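Local coordinates for protein 5'-tyrosyl-DNA phosphodiesterase (Caenorhabditis elegans, PDB 4FVA) that belongs to the endonuclease/exonuclease/phosphatase family of DNase I-like proteins and binds a magnesium ion, at residues A[149-152]-A[153-157]. Numbering follows the deposited sequence.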
ATOM      1  N   ARG A 149      -5.062 -16.696  -1.683  1.00 30.42           N
ATOM      2  CA  ARG A 149      -5.212 -18.095  -1.284  1.00 31.37           C
ATOM      3  C   ARG A 149      -4.552 -18.995  -2.334  1.00 31.14           C
ATOM      4  O   ARG A 149      -3.793 -19.899  -1.997  1.00 28.80           O
ATOM      5  CB  ARG A 149      -6.700 -18.447  -1.127  1.00 36.56           C
ATOM      6  CG  ARG A 149      -7.006 -19.684  -0.286  1.00 43.70           C
ATOM      7  CD  ARG A 149      -8.517 -19.830  -0.057  1.00 48.22           C
ATOM      8  NE  ARG A 149      -9.115 -18.616   0.498  1.00 51.99           N
ATOM      9  CZ  ARG A 149      -9.910 -17.799  -0.196  1.00 53.32           C
ATOM     10  NH1 ARG A 149     -10.411 -16.700   0.363  1.00 45.34           N
ATOM     11  NH2 ARG A 149     -10.212 -18.086  -1.458  1.00 53.51           N
ATOM     12  N   GLU A 150      -4.852 -18.752  -3.610  1.00 26.54           N
ATOM     13  CA  GLU A 150      -4.242 -19.509  -4.710  1.00 25.75           C
ATOM     14  C   GLU A 150      -2.708 -19.383  -4.761  1.00 26.20           C
ATOM     15  O   GLU A 150      -2.002 -20.382  -4.885  1.00 27.08           O
ATOM     16  CB  GLU A 150      -4.844 -19.075  -6.046  1.00 26.77           C
ATOM     17  CG  GLU A 150      -4.296 -19.821  -7.241  1.00 39.04           C
ATOM     18  CD  GLU A 150      -4.984 -19.427  -8.532  1.00 52.87           C
ATOM     19  OE1 GLU A 150      -5.234 -18.217  -8.731  1.00 58.09           O
ATOM     20  OE2 GLU A 150      -5.282 -20.330  -9.344  1.00 57.08           O
ATOM     21  N   ILE A 151      -2.190 -18.159  -4.663  1.00 26.26           N
ATOM     22  CA  ILE A 151      -0.742 -17.950  -4.714  1.00 18.06           C
ATOM     23  C   ILE A 151      -0.063 -18.747  -3.610  1.00 21.86           C
ATOM     24  O   ILE A 151       0.965 -19.387  -3.832  1.00 27.00           O
ATOM     25  CB  ILE A 151      -0.388 -16.443  -4.612  1.00 26.48           C
ATOM     26  CG1 ILE A 151      -0.696 -15.754  -5.946  1.00 25.03           C
ATOM     27  CG2 ILE A 151       1.107 -16.222  -4.260  1.00 17.20           C
ATOM     28  CD1 ILE A 151      -0.559 -14.236  -5.912  1.00 27.73           C
ATOM     29  N   ILE A 152      -0.635 -18.684  -2.413  1.00 27.80           N
ATOM     30  CA  ILE A 152      -0.112 -19.405  -1.256  1.00 24.60           C
ATOM     31  C   ILE A 152      -0.093 -20.922  -1.502  1.00 27.36           C
ATOM     32  O   ILE A 152       0.894 -21.594  -1.228  1.00 27.86           O
ATOM     33  CB  ILE A 152      -0.957 -19.089  -0.014  1.00 24.02           C
ATOM     34  CG1 ILE A 152      -0.754 -17.632   0.417  1.00 27.02           C
ATOM     35  CG2 ILE A 152      -0.663 -20.074   1.099  1.00 26.50           C
ATOM     36  CD1 ILE A 152      -1.776 -17.150   1.454  1.00 21.29           C
ATOM     37  N   ALA A 153      -1.196 -21.445  -2.022  1.00 23.43           N
ATOM     38  CA  ALA A 153      -1.311 -22.861  -2.387  1.00 26.94           C
ATOM     39  C   ALA A 153      -0.290 -23.266  -3.453  1.00 30.44           C
ATOM     40  O   ALA A 153       0.258 -24.368  -3.409  1.00 29.55           O
ATOM     41  CB  ALA A 153      -2.731 -23.178  -2.853  1.00 26.87           C
ATOM     42  N   GLN A 154      -0.032 -22.376  -4.409  1.00 29.29           N
ATOM     43  CA  GLN A 154       0.899 -22.681  -5.498  1.00 28.06           C
ATOM     44  C   GLN A 154       2.357 -22.476  -5.120  1.00 23.08           C
ATOM     45  O   GLN A 154       3.251 -22.911  -5.838  1.00 26.47           O
ATOM     46  CB  GLN A 154       0.590 -21.815  -6.733  1.00 33.44           C
ATOM     47  CG  GLN A 154      -0.741 -22.093  -7.437  1.00 38.92           C
ATOM     48  CD  GLN A 154      -1.029 -21.075  -8.547  1.00 50.50           C
ATOM     49  OE1 GLN A 154      -0.514 -19.954  -8.525  1.00 57.31           O
ATOM     50  NE2 GLN A 154      -1.866 -21.457  -9.503  1.00 45.94           N
ATOM     51  N   ASN A 155       2.608 -21.789  -4.012  1.00 22.54           N
ATOM     52  CA  ASN A 155       3.981 -21.444  -3.657  1.00 27.03           C
ATOM     53  C   ASN A 155       4.221 -21.626  -2.173  1.00 31.92           C
ATOM     54  O   ASN A 155       4.463 -20.649  -1.445  1.00 32.70           O
ATOM     55  CB  ASN A 155       4.269 -20.007  -4.064  1.00 26.77           C
ATOM     56  CG  ASN A 155       3.988 -19.763  -5.525  1.00 23.68           C
ATOM     57  OD1 ASN A 155       4.888 -19.823  -6.354  1.00 24.87           O
ATOM     58  ND2 ASN A 155       2.716 -19.503  -5.853  1.00 20.61           N
ATOM     59  N   PRO A 156       4.199 -22.885  -1.720  1.00 33.56           N
ATOM     60  CA  PRO A 156       4.426 -23.123  -0.298  1.00 32.64           C
ATOM     61  C   PRO A 156       5.771 -22.525   0.089  1.00 26.23           C
ATOM     62  O   PRO A 156       6.732 -22.602  -0.675  1.00 27.15           O
ATOM     63  CB  PRO A 156       4.438 -24.663  -0.200  1.00 34.13           C
ATOM     64  CG  PRO A 156       4.766 -25.141  -1.591  1.00 35.34           C
ATOM     65  CD  PRO A 156       4.150 -24.129  -2.515  1.00 30.12           C
ATOM     66  N   GLY A 157       5.836 -21.865   1.240  1.00 29.59           N
ATOM     67  CA  GLY A 157       7.098 -21.282   1.648  1.00 32.21           C
ATOM     68  C   GLY A 157       7.357 -19.872   1.139  1.00 32.52           C
ATOM     69  O   GLY A 157       8.351 -19.259   1.528  1.00 32.43           O
TER
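Asn155 carries its CG beside its own backbone N, with chi1 at -55°, and this turns the amide back over the last turn of the helix to meet Ile151. Its ND2 lies 2.7 Å from Ile151 O. The hydrogen bond is almost straight, at 174°. It uses a lone pair of the carbonyl oxygen and lies in the amide plane of Asn155, so both flat groups are well placed for it. Asn155 is the first residue to leave helical backbone angles, and its side-chain amide thus takes up a carbonyl in the last turn of the helix. CG2 of Ile151 also comes within 4.0 Å of this ND2.

One residue earlier, Gln154 and Glu150 lie a helical turn apart. Both chains are extended beyond CG. The carboxylate and amide planes are only 28° apart, yet Glu150 OE2 and Gln154 NE2 stay 3.6 Å from each other. This is a loose polar approach at an exposed surface. Gln154 CG packs closer, 3.3 Å from Glu150 O, which also accepts a hydrogen bond from Gln154 N, 2.8 Å away. Ala153 N bonds in the same helical way to Arg149 O. At the end of the helix Asn155 N also bonds to Ile152 O, 3.3 Å away and from well above the carbonyl plane, as the chain turns out toward Pro156 and Gly157.

The guanidinium of Arg149 forms a salt bridge with Asp146. Helix 134-154 is the crossover of a beta-alpha-beta unit between the parallel strands 118-126 and 159-163. Ile151 packs on Phe121 and Leu123 of the first strand and on Val160 of the second. Asn155 also touches Phe121, while Ile152 rests on Val160 and the loop residue Val180.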